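Local coordinates for N-acetylgalactosaminyltransferase 7 (Homo sapiens, PDB 6IWR), which belongs to the polypeptide GalNAc transferase family and joins a GT-A glycosyltransferase domain to a ricin-type beta-trefoil lectin domain, at residues Q58-D64 against A256-R262; Q235-Y239 against W250-V255; P321-M327 against L370-P374; L342-D346 against E358-I363. Numbering follows the deposited sequence.

Contact 1: Q58-D64 against A256-R262; sequences QTFTYHD and APISKDR
An extended N-terminal arm lies across the C-terminal end of helix 251-260 in the GT-A domain. Residues 58-64 have no regular structure; their register is set by Tyr-62 opposite Lys-260 (CA-CA 4.7 Å) and Gln-58 opposite Arg-262 (6.3 Å). Ala-256, already within the helix, has CB 4.0 Å from Tyr-62 CE2. Pro-257 and Ile-258, their N unbonded to the preceding turn, kink the helix and turn away, toward strand 264-274. Ser-259 (m) sets its CB over the face of the Tyr-62 ring (t), 3.8 Å from the centroid and 20° off the normal, a CH-pi contact; its OG bonds back to Val-255 O. Lys-260 ends the helix, its N donating to Ala-256 O at 3.1 Å, and its NZ makes a long salt bridge to Asp-64 OD2 (3.7 Å). Asp-261 leaves helical geometry, and Arg-262 (p) turns its guanidinium to Glu-335 and Glu-341. One water joins arm to helix end, donating to Lys-260 O (2.6 Å) and Phe-60 O (3.0 Å) and accepting from Tyr-62 N (3.2 Å).

Contact 2: Q235-Y239 against W250-V255; sequences QVLIY and WYAPLV
Ile-238, with the largest covered area, projects from strand 236-239 into the inner side of helix 251-255. Its m,t rotamer carries CD1 to within 3.8 Å of Tyr-251 CE1, 4.0 Å of Leu-254 CD2 and 4.2 Å of Val-255 CG2, while its CG2 meets the edge of the Trp-250 indole, 3.8 Å from CZ3. Val-255 (t) comes next: its CG1 lies 4.1 Å from Val-236 CG1, and these two residues have the nearest CA atoms, 8.0 Å apart. The strand is extended, so Val-236 and Ile-238 both point at the helix, whereas Leu-237 and Tyr-239 between and beyond them face helices 219-230 and 336-342. This is the layered alpha/beta packing of a GT-A fold, a helix laid on a strand that pairs in parallel with 149-155. The segment axes approach to 11.4 Å at 117°. Val-255 N bonds to Tyr-251 O at 2.9 Å along the helix. Tyr-251 (t) extends its ring past Ile-238 so that OH reaches Leu-147 O, and Trp-250 (p) directs NE1 to Thr-174.

Contact 3: P321-M327 against L370-P374; sequences PYRSPAM and LLFVP
Tyr-322 and Phe-372 form an antiparallel hydrogen-bonded pair, CA atoms 5.4 Å apart, with Tyr-322 N to Phe-372 O at 2.9 Å and Phe-372 N to Tyr-322 O at 2.8 Å. Arg-323 and Leu-371 follow as a non-hydrogen-bonded pair (CA-CA 4.6 Å), and Ser-324 N reaches Leu-370 O at 3.2 Å. Tyr-322 takes the p rotamer, which folds its ring over its cross-strand partner Phe-372: Phe-372 CB stands 4.0 Å from the Tyr-322 centroid in a CH-pi contact, and Pro-374 CG touches the ring edge, 3.6 Å from Tyr-322 CE2. The phenol OH continues to Ala-292 O. Phe-372 (m) in turn receives Ser-324 CB over its face, 3.5 Å from the centroid. Through its backbone pairing with 369-373, which runs parallel to 264-274, the short strand 322-323 joins the mixed central sheet of the GT-A domain. Ser-324 (t) gives a very short OG to Ala-326 O hydrogen bond of 2.4 Å as the chain leaves the strand. Beyond it, Leu-370 (chi1 t) brings CD1 to 3.4 Å from Ala-326 C and 4.2 Å from Met-327 CB. On the face opposite Tyr-322 and Phe-372, Arg-323 (m,t,m) runs its CG past Leu-371 CD2 (3.8 Å), and its guanidinium pairs with Glu-311. Leu-371 (m,t) also has CB 4.1 Å from Pro-321 CB.

Contact 4: L342-D346 against E358-I363; sequences LGLYD and EISYKI
This is a buried loop-on-helix contact in which the turn after helix 336-342 folds back on helix 355-365, joining two successive helices beside the sheet of the GT-A domain and combining an apolar patch with a charged pair that binds backbone. Leu-342 is the last helical residue; Gly-343 breaks away with positive phi (57/53), and a cis peptide bond precedes Leu-344. The nearest CA pairs are Leu-342 with Lys-362 (7.1 Å) and Tyr-345 with Ile-359 (6.6 Å). One turn apart on regular helix, Glu-358 and Lys-362 form a salt bridge, NZ to OE2 at 2.8 Å, and each also holds the loop: Lys-362 NZ donates to Leu-344 O at 3.1 Å, and Asp-346 N donates to Glu-358 OE1 at 3.2 Å in an almost straight bond (178°). A water donates to Leu-342 O (2.9 Å) and weakly accepts from Lys-362 NZ (3.5 Å). Beside these bonds, Leu-342 CD2 packs on Ile-359 CD1 (4.0 Å) and Ile-363 CG1 (3.8 Å). The CB of Tyr-345 points away, yet its ring returns, with CE1 3.8 Å from Ile-359 CB. Asp-346 (t) uses OD1 for Gly-348 N and OD2 for a salt bridge to Arg-407. Helix 219-230 borders Leu-344 and Tyr-345, while helices 400-412 and 436-444 pack against Glu-358 and Lys-362.

Contacts 2, 3 and 4 are buried, whereas contact 1 is only partly so and carries exposed residues. Contacts 1 and 2 share helix 251-260: its N-terminal part meets strand 236-239 through apolar side-chain packing, its end meets the N-terminal arm through a water, a CH-pi contact and a long salt bridge. Contact 3 lies in the same sheet that contact 2 reaches, Val-373 CG1 being 3.3 Å from Pro-253 O, but it is built on backbone pairing. Contact 4 is nested in the loop that contact 3 closes and touches it where Ala-326 CA is 3.3 Å from Ser-360 OG; within contact 4, the buried charges of Glu-358 and Lys-362 bind backbone groups of the loop.

Contact 1: Q58-D64 against A256-R262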
# COMPACT_ATOMS: atom_id res chain seq x y z
N GLN A 58 3.04 -41.02 -30.41
CA GLN A 58 3.42 -40.08 -31.46
C GLN A 58 3.30 -40.73 -32.84
O GLN A 58 3.89 -41.79 -33.09
CB GLN A 58 4.84 -39.56 -31.25
CG GLN A 58 5.32 -38.57 -32.30
CD GLN A 58 4.82 -37.17 -32.04
OE1 GLN A 58 4.53 -36.40 -32.97
NE2 GLN A 58 4.73 -36.81 -30.77
N THR A 59 2.54 -40.09 -33.71
CA THR A 59 2.38 -40.54 -35.09
C THR A 59 3.05 -39.60 -36.08
O THR A 59 3.53 -40.05 -37.13
CB THR A 59 0.89 -40.65 -35.40
OG1 THR A 59 0.38 -39.36 -35.77
CG2 THR A 59 0.15 -41.09 -34.17
N PHE A 60 3.07 -38.32 -35.76
CA PHE A 60 3.80 -37.29 -36.48
C PHE A 60 5.31 -37.53 -36.38
O PHE A 60 5.84 -37.72 -35.28
CB PHE A 60 3.42 -35.95 -35.83
CG PHE A 60 3.35 -34.79 -36.76
CD1 PHE A 60 2.21 -34.56 -37.52
CD2 PHE A 60 4.40 -33.89 -36.83
CE1 PHE A 60 2.12 -33.46 -38.39
CE2 PHE A 60 4.33 -32.80 -37.68
CZ PHE A 60 3.18 -32.58 -38.47
N THR A 61 6.02 -37.50 -37.50
CA THR A 61 7.48 -37.51 -37.46
C THR A 61 8.00 -36.08 -37.57
O THR A 61 7.64 -35.38 -38.52
CB THR A 61 8.09 -38.36 -38.57
OG1 THR A 61 7.35 -39.58 -38.73
CG2 THR A 61 9.57 -38.66 -38.27
N TYR A 62 8.84 -35.64 -36.63
CA TYR A 62 9.41 -34.30 -36.68
C TYR A 62 10.80 -34.28 -36.07
O TYR A 62 11.05 -34.94 -35.06
CB TYR A 62 8.48 -33.28 -36.00
CG TYR A 62 8.87 -31.83 -36.23
CD1 TYR A 62 8.38 -31.12 -37.33
CD2 TYR A 62 9.71 -31.17 -35.35
CE1 TYR A 62 8.75 -29.79 -37.55
CE2 TYR A 62 10.08 -29.82 -35.55
CZ TYR A 62 9.60 -29.15 -36.66
OH TYR A 62 9.97 -27.83 -36.88
N HIS A 63 11.71 -33.54 -36.68
CA HIS A 63 13.11 -33.50 -36.29
C HIS A 63 13.46 -32.17 -35.65
O HIS A 63 13.06 -31.10 -36.13
CB HIS A 63 14.02 -33.71 -37.50
CG HIS A 63 13.63 -34.87 -38.35
ND1 HIS A 63 14.20 -36.12 -38.20
CD2 HIS A 63 12.72 -34.99 -39.35
CE1 HIS A 63 13.66 -36.95 -39.07
NE2 HIS A 63 12.76 -36.29 -39.78
N ASP A 64 14.24 -32.23 -34.58
CA ASP A 64 14.63 -31.01 -33.88
C ASP A 64 15.34 -30.07 -34.84
O ASP A 64 15.92 -30.50 -35.83
CB ASP A 64 15.55 -31.34 -32.71
CG ASP A 64 14.81 -32.05 -31.61
OD1 ASP A 64 13.60 -31.76 -31.47
OD2 ASP A 64 15.42 -32.90 -30.93
N ALA A 256 7.89 -26.30 -32.20
CA ALA A 256 8.78 -27.37 -32.63
C ALA A 256 8.83 -28.50 -31.61
O ALA A 256 8.62 -29.66 -31.98
CB ALA A 256 10.18 -26.81 -32.94
N PRO A 257 9.07 -28.24 -30.33
CA PRO A 257 9.18 -29.38 -29.39
C PRO A 257 7.92 -30.23 -29.34
O PRO A 257 8.02 -31.46 -29.32
CB PRO A 257 9.52 -28.72 -28.05
CG PRO A 257 9.56 -27.24 -28.30
CD PRO A 257 9.42 -26.94 -29.73
N ILE A 258 6.73 -29.61 -29.37
CA ILE A 258 5.49 -30.39 -29.35
C ILE A 258 5.36 -31.24 -30.60
O ILE A 258 4.75 -32.31 -30.58
CB ILE A 258 4.27 -29.46 -29.20
CG1 ILE A 258 4.51 -28.46 -28.06
CG2 ILE A 258 3.00 -30.27 -28.98
CD1 ILE A 258 3.48 -27.39 -28.00
N SER A 259 5.93 -30.78 -31.71
CA SER A 259 5.86 -31.54 -32.95
C SER A 259 6.77 -32.77 -32.93
O SER A 259 6.45 -33.77 -33.57
CB SER A 259 6.18 -30.63 -34.14
OG SER A 259 5.41 -29.43 -34.08
N LYS A 260 7.93 -32.72 -32.24
CA LYS A 260 8.69 -33.97 -32.06
C LYS A 260 7.90 -34.93 -31.19
O LYS A 260 7.87 -36.13 -31.44
CB LYS A 260 10.09 -33.76 -31.46
CG LYS A 260 11.25 -34.34 -32.36
CD LYS A 260 12.48 -35.15 -31.74
CE LYS A 260 13.37 -35.91 -32.89
NZ LYS A 260 14.62 -35.33 -33.67
N ASP A 261 7.17 -34.39 -30.21
CA ASP A 261 6.71 -35.18 -29.06
C ASP A 261 5.45 -34.53 -28.50
O ASP A 261 5.53 -33.48 -27.86
CB ASP A 261 7.82 -35.25 -28.02
CG ASP A 261 7.42 -36.00 -26.76
OD1 ASP A 261 6.22 -36.24 -26.51
OD2 ASP A 261 8.34 -36.34 -26.00
N ARG A 262 4.30 -35.19 -28.68
CA ARG A 262 3.01 -34.60 -28.34
C ARG A 262 2.79 -34.44 -26.84
O ARG A 262 1.84 -33.75 -26.45
CB ARG A 262 1.89 -35.46 -28.91
CG ARG A 262 2.01 -36.92 -28.54
CD ARG A 262 0.94 -37.71 -29.22
NE ARG A 262 -0.33 -37.07 -28.94
CZ ARG A 262 -1.12 -37.39 -27.93
NH1 ARG A 262 -2.26 -36.72 -27.72
NH2 ARG A 262 -0.77 -38.39 -27.13
O HOH W 1 8.33 -37.00 -33.81

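Contact 2: Q235-Y239 against W250-V255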
# COMPACT_ATOMS: atom_id res chain seq x y z
N GLN A 235 -4.10 -28.07 -34.32
CA GLN A 235 -3.53 -29.24 -33.69
C GLN A 235 -3.02 -28.93 -32.28
O GLN A 235 -3.16 -29.77 -31.39
CB GLN A 235 -2.43 -29.81 -34.57
CG GLN A 235 -2.93 -30.24 -35.94
CD GLN A 235 -1.81 -30.58 -36.89
OE1 GLN A 235 -0.88 -29.79 -37.07
NE2 GLN A 235 -1.89 -31.77 -37.51
N VAL A 236 -2.45 -27.74 -32.04
CA VAL A 236 -2.07 -27.40 -30.68
C VAL A 236 -2.84 -26.17 -30.24
O VAL A 236 -3.18 -25.30 -31.06
CB VAL A 236 -0.54 -27.20 -30.48
CG1 VAL A 236 0.26 -27.87 -31.58
CG2 VAL A 236 -0.17 -25.75 -30.25
N LEU A 237 -3.18 -26.13 -28.95
CA LEU A 237 -3.74 -24.94 -28.32
C LEU A 237 -2.61 -24.04 -27.83
O LEU A 237 -1.67 -24.52 -27.20
CB LEU A 237 -4.64 -25.33 -27.15
CG LEU A 237 -5.86 -26.19 -27.50
CD1 LEU A 237 -6.44 -26.81 -26.24
CD2 LEU A 237 -6.90 -25.29 -28.22
N ILE A 238 -2.69 -22.75 -28.14
CA ILE A 238 -1.77 -21.77 -27.59
C ILE A 238 -2.62 -20.78 -26.82
O ILE A 238 -3.39 -20.03 -27.42
CB ILE A 238 -0.94 -21.05 -28.66
CG1 ILE A 238 -0.24 -22.04 -29.60
CG2 ILE A 238 0.11 -20.12 -27.97
CD1 ILE A 238 0.76 -21.40 -30.54
N TYR A 239 -2.47 -20.77 -25.50
CA TYR A 239 -3.17 -19.80 -24.67
C TYR A 239 -2.36 -18.52 -24.54
O TYR A 239 -1.13 -18.55 -24.42
CB TYR A 239 -3.46 -20.39 -23.28
CG TYR A 239 -4.50 -21.46 -23.32
CD1 TYR A 239 -5.85 -21.14 -23.19
CD2 TYR A 239 -4.15 -22.80 -23.52
CE1 TYR A 239 -6.84 -22.13 -23.25
CE2 TYR A 239 -5.12 -23.79 -23.59
CZ TYR A 239 -6.47 -23.45 -23.46
OH TYR A 239 -7.46 -24.42 -23.53
N TRP A 250 8.06 -16.18 -32.91
CA TRP A 250 7.70 -16.83 -31.65
C TRP A 250 7.14 -18.22 -31.88
O TRP A 250 7.15 -19.03 -30.94
CB TRP A 250 6.64 -16.04 -30.88
CG TRP A 250 5.30 -16.00 -31.57
CD1 TRP A 250 5.01 -15.32 -32.72
CD2 TRP A 250 4.08 -16.65 -31.16
NE1 TRP A 250 3.68 -15.49 -33.04
CE2 TRP A 250 3.09 -16.31 -32.12
CE3 TRP A 250 3.72 -17.47 -30.08
CZ2 TRP A 250 1.77 -16.77 -32.04
CZ3 TRP A 250 2.39 -17.93 -30.00
CH2 TRP A 250 1.44 -17.57 -30.98
N TYR A 251 6.68 -18.50 -33.09
CA TYR A 251 5.85 -19.67 -33.32
C TYR A 251 6.68 -20.94 -33.49
O TYR A 251 6.38 -21.96 -32.86
CB TYR A 251 4.96 -19.43 -34.54
CG TYR A 251 3.97 -20.53 -34.72
CD1 TYR A 251 2.74 -20.49 -34.08
CD2 TYR A 251 4.27 -21.67 -35.50
CE1 TYR A 251 1.82 -21.52 -34.22
CE2 TYR A 251 3.36 -22.71 -35.64
CZ TYR A 251 2.14 -22.62 -34.99
OH TYR A 251 1.22 -23.63 -35.11
N ALA A 252 7.69 -20.91 -34.34
CA ALA A 252 8.44 -22.14 -34.62
C ALA A 252 9.16 -22.66 -33.38
O ALA A 252 8.98 -23.84 -33.03
CB ALA A 252 9.41 -21.89 -35.79
N PRO A 253 9.97 -21.87 -32.69
CA PRO A 253 10.54 -22.34 -31.41
C PRO A 253 9.50 -22.93 -30.46
O PRO A 253 9.78 -23.95 -29.81
CB PRO A 253 11.17 -21.06 -30.82
CG PRO A 253 10.98 -19.97 -31.87
CD PRO A 253 9.99 -20.41 -32.86
N LEU A 254 8.31 -22.32 -30.37
CA LEU A 254 7.33 -22.77 -29.38
C LEU A 254 6.66 -24.08 -29.79
O LEU A 254 6.40 -24.95 -28.94
CB LEU A 254 6.28 -21.69 -29.17
CG LEU A 254 5.26 -21.91 -28.05
CD1 LEU A 254 5.83 -21.53 -26.72
CD2 LEU A 254 4.04 -21.10 -28.31
N VAL A 255 6.37 -24.26 -31.08
CA VAL A 255 5.69 -25.48 -31.50
C VAL A 255 6.62 -26.58 -32.01
O VAL A 255 6.17 -27.71 -32.24
CB VAL A 255 4.63 -25.12 -32.55
CG1 VAL A 255 3.85 -26.34 -32.96
CG2 VAL A 255 3.70 -24.07 -31.98

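Contact 3: P321-M327 against L370-P374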
# COMPACT_ATOMS: atom_id res chain seq x y z
N PRO A 321 15.32 -25.05 -25.92
CA PRO A 321 14.38 -25.20 -24.80
C PRO A 321 15.09 -25.73 -23.57
O PRO A 321 16.18 -26.30 -23.65
CB PRO A 321 13.36 -26.21 -25.33
CG PRO A 321 13.42 -26.03 -26.81
CD PRO A 321 14.86 -25.77 -27.11
N TYR A 322 14.46 -25.52 -22.41
CA TYR A 322 14.94 -26.17 -21.19
C TYR A 322 13.76 -26.55 -20.30
O TYR A 322 12.62 -26.11 -20.50
CB TYR A 322 15.96 -25.29 -20.45
CG TYR A 322 15.50 -23.90 -20.03
CD1 TYR A 322 14.89 -23.70 -18.78
CD2 TYR A 322 15.71 -22.79 -20.84
CE1 TYR A 322 14.48 -22.44 -18.37
CE2 TYR A 322 15.30 -21.54 -20.43
CZ TYR A 322 14.69 -21.36 -19.19
OH TYR A 322 14.29 -20.12 -18.76
N ARG A 323 14.05 -27.39 -19.30
CA ARG A 323 13.00 -27.88 -18.41
C ARG A 323 12.67 -26.86 -17.31
O ARG A 323 13.57 -26.30 -16.68
CB ARG A 323 13.40 -29.21 -17.78
CG ARG A 323 13.82 -30.26 -18.79
CD ARG A 323 14.04 -31.64 -18.17
NE ARG A 323 15.11 -31.68 -17.19
CZ ARG A 323 15.50 -32.80 -16.59
NH1 ARG A 323 14.90 -33.93 -16.92
NH2 ARG A 323 16.47 -32.80 -15.69
N SER A 324 11.38 -26.65 -17.07
CA SER A 324 10.89 -25.96 -15.89
C SER A 324 9.99 -26.88 -15.07
O SER A 324 9.24 -27.68 -15.64
CB SER A 324 10.11 -24.70 -16.27
OG SER A 324 9.54 -24.10 -15.11
N PRO A 325 10.04 -26.82 -13.73
CA PRO A 325 9.10 -27.63 -12.95
C PRO A 325 7.66 -27.15 -13.06
O PRO A 325 6.73 -27.95 -12.88
CB PRO A 325 9.63 -27.52 -11.51
CG PRO A 325 11.01 -26.93 -11.63
CD PRO A 325 10.96 -26.06 -12.87
N ALA A 326 7.45 -25.87 -13.37
CA ALA A 326 6.11 -25.29 -13.45
C ALA A 326 6.11 -24.12 -14.44
O ALA A 326 7.16 -23.62 -14.85
CB ALA A 326 5.65 -24.81 -12.07
N MET A 327 4.90 -23.66 -14.79
CA MET A 327 4.70 -22.50 -15.64
C MET A 327 3.98 -21.41 -14.85
O MET A 327 3.29 -21.69 -13.86
CB MET A 327 3.88 -22.88 -16.89
CG MET A 327 2.53 -23.46 -16.47
SD MET A 327 1.22 -23.42 -17.72
CE MET A 327 1.71 -24.83 -18.69
N LEU A 370 7.59 -30.25 -19.52
CA LEU A 370 7.24 -28.84 -19.59
C LEU A 370 8.53 -28.10 -19.89
O LEU A 370 9.47 -28.14 -19.09
CB LEU A 370 6.64 -28.38 -18.27
CG LEU A 370 5.74 -27.16 -18.13
CD1 LEU A 370 6.13 -26.42 -16.90
CD2 LEU A 370 5.81 -26.29 -19.32
N LEU A 371 8.60 -27.44 -21.05
CA LEU A 371 9.81 -26.74 -21.46
C LEU A 371 9.56 -25.25 -21.65
O LEU A 371 8.55 -24.85 -22.24
CB LEU A 371 10.35 -27.32 -22.76
CG LEU A 371 10.53 -28.82 -22.68
CD1 LEU A 371 10.79 -29.34 -24.08
CD2 LEU A 371 11.68 -29.14 -21.76
N PHE A 372 10.48 -24.44 -21.11
CA PHE A 372 10.56 -23.03 -21.46
C PHE A 372 11.38 -22.89 -22.73
O PHE A 372 12.39 -23.58 -22.91
CB PHE A 372 11.22 -22.21 -20.35
CG PHE A 372 10.33 -21.96 -19.17
CD1 PHE A 372 9.14 -22.64 -19.01
CD2 PHE A 372 10.73 -21.06 -18.18
CE1 PHE A 372 8.35 -22.41 -17.91
CE2 PHE A 372 9.95 -20.83 -17.08
CZ PHE A 372 8.75 -21.49 -16.95
N VAL A 373 10.96 -21.99 -23.61
CA VAL A 373 11.53 -21.88 -24.96
C VAL A 373 12.18 -20.51 -25.12
O VAL A 373 11.50 -19.55 -25.48
CB VAL A 373 10.45 -22.12 -26.03
CG1 VAL A 373 11.04 -22.08 -27.43
CG2 VAL A 373 9.72 -23.46 -25.79
N PRO A 374 13.50 -20.38 -24.87
CA PRO A 374 14.14 -19.05 -24.94
C PRO A 374 13.92 -18.32 -26.24
O PRO A 374 14.03 -17.09 -26.28
CB PRO A 374 15.63 -19.39 -24.76
CG PRO A 374 15.61 -20.57 -23.91
CD PRO A 374 14.46 -21.40 -24.45

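Contact 4: L342-D346 against E358-I363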
# COMPACT_ATOMS: atom_id res chain seq x y z
N LEU A 342 -5.05 -35.20 -20.53
CA LEU A 342 -4.92 -34.66 -19.18
C LEU A 342 -6.31 -34.30 -18.68
O LEU A 342 -6.64 -34.48 -17.51
CB LEU A 342 -3.96 -33.47 -19.15
CG LEU A 342 -2.47 -33.76 -18.99
CD1 LEU A 342 -2.12 -35.22 -19.24
CD2 LEU A 342 -1.64 -32.85 -19.88
N GLY A 343 -7.11 -33.79 -19.60
CA GLY A 343 -8.54 -33.60 -19.42
C GLY A 343 -9.20 -32.80 -18.32
O GLY A 343 -10.09 -33.32 -17.66
N LEU A 344 -8.84 -31.54 -18.11
CA LEU A 344 -7.73 -30.85 -18.75
C LEU A 344 -7.17 -30.04 -17.61
O LEU A 344 -6.09 -30.29 -17.10
CB LEU A 344 -8.25 -29.89 -19.81
CG LEU A 344 -9.29 -30.35 -20.83
CD1 LEU A 344 -10.66 -29.77 -20.50
CD2 LEU A 344 -8.86 -29.92 -22.22
N TYR A 345 -7.98 -29.06 -17.19
CA TYR A 345 -7.80 -28.34 -15.96
C TYR A 345 -8.84 -28.94 -15.05
O TYR A 345 -10.01 -29.01 -15.41
CB TYR A 345 -8.12 -26.86 -16.14
CG TYR A 345 -6.95 -25.98 -16.48
CD1 TYR A 345 -5.68 -26.24 -16.00
CD2 TYR A 345 -7.12 -24.86 -17.28
CE1 TYR A 345 -4.61 -25.43 -16.31
CE2 TYR A 345 -6.06 -24.04 -17.60
CZ TYR A 345 -4.81 -24.33 -17.11
OH TYR A 345 -3.77 -23.50 -17.44
N ASP A 346 -8.43 -29.38 -13.87
CA ASP A 346 -9.35 -30.01 -12.94
C ASP A 346 -10.57 -29.11 -12.88
O ASP A 346 -10.45 -27.90 -12.73
CB ASP A 346 -8.67 -30.15 -11.57
CG ASP A 346 -9.65 -30.18 -10.41
OD1 ASP A 346 -10.83 -30.55 -10.61
OD2 ASP A 346 -9.24 -29.84 -9.29
N GLU A 358 -1.24 -27.30 -11.12
CA GLU A 358 -1.92 -28.55 -11.36
C GLU A 358 -1.62 -29.19 -12.71
O GLU A 358 -1.35 -30.37 -12.78
CB GLU A 358 -3.42 -28.32 -11.25
CG GLU A 358 -4.23 -29.57 -11.01
CD GLU A 358 -5.09 -29.95 -12.19
OE1 GLU A 358 -5.36 -29.10 -13.03
OE2 GLU A 358 -5.50 -31.11 -12.26
N ILE A 359 -1.61 -28.39 -13.78
CA ILE A 359 -1.25 -28.87 -15.10
C ILE A 359 0.23 -29.19 -15.16
O ILE A 359 0.63 -30.17 -15.82
CB ILE A 359 -1.67 -27.83 -16.17
CG1 ILE A 359 -1.58 -28.41 -17.58
CG2 ILE A 359 -0.80 -26.59 -16.09
CD1 ILE A 359 -2.57 -29.47 -17.87
N SER A 360 1.08 -28.41 -14.47
CA SER A 360 2.51 -28.73 -14.41
C SER A 360 2.76 -30.10 -13.78
O SER A 360 3.46 -30.95 -14.36
CB SER A 360 3.27 -27.67 -13.62
OG SER A 360 3.13 -26.40 -14.20
N TYR A 361 2.23 -30.34 -12.57
CA TYR A 361 2.44 -31.64 -11.95
C TYR A 361 1.87 -32.76 -12.82
O TYR A 361 2.57 -33.74 -13.10
CB TYR A 361 1.84 -31.67 -10.53
CG TYR A 361 2.29 -30.52 -9.65
CD1 TYR A 361 3.61 -30.10 -9.64
CD2 TYR A 361 1.38 -29.84 -8.85
CE1 TYR A 361 4.01 -29.05 -8.85
CE2 TYR A 361 1.76 -28.79 -8.05
CZ TYR A 361 3.08 -28.39 -8.05
OH TYR A 361 3.46 -27.32 -7.25
N LYS A 362 0.63 -32.61 -13.32
CA LYS A 362 0.08 -33.62 -14.24
C LYS A 362 1.06 -33.95 -15.37
O LYS A 362 1.36 -35.12 -15.64
CB LYS A 362 -1.26 -33.17 -14.85
CG LYS A 362 -2.43 -33.31 -13.92
CD LYS A 362 -3.73 -33.56 -14.65
CE LYS A 362 -4.41 -32.28 -15.06
NZ LYS A 362 -5.86 -32.32 -14.75
N ILE A 363 1.56 -32.91 -16.06
CA ILE A 363 2.40 -33.18 -17.23
C ILE A 363 3.64 -33.96 -16.80
O ILE A 363 4.01 -34.97 -17.43
CB ILE A 363 2.79 -31.87 -17.93
CG1 ILE A 363 1.58 -31.28 -18.62
CG2 ILE A 363 3.90 -32.13 -18.90
CD1 ILE A 363 1.86 -29.90 -19.20
O HOH W 2 -7.64 -35.31 -14.94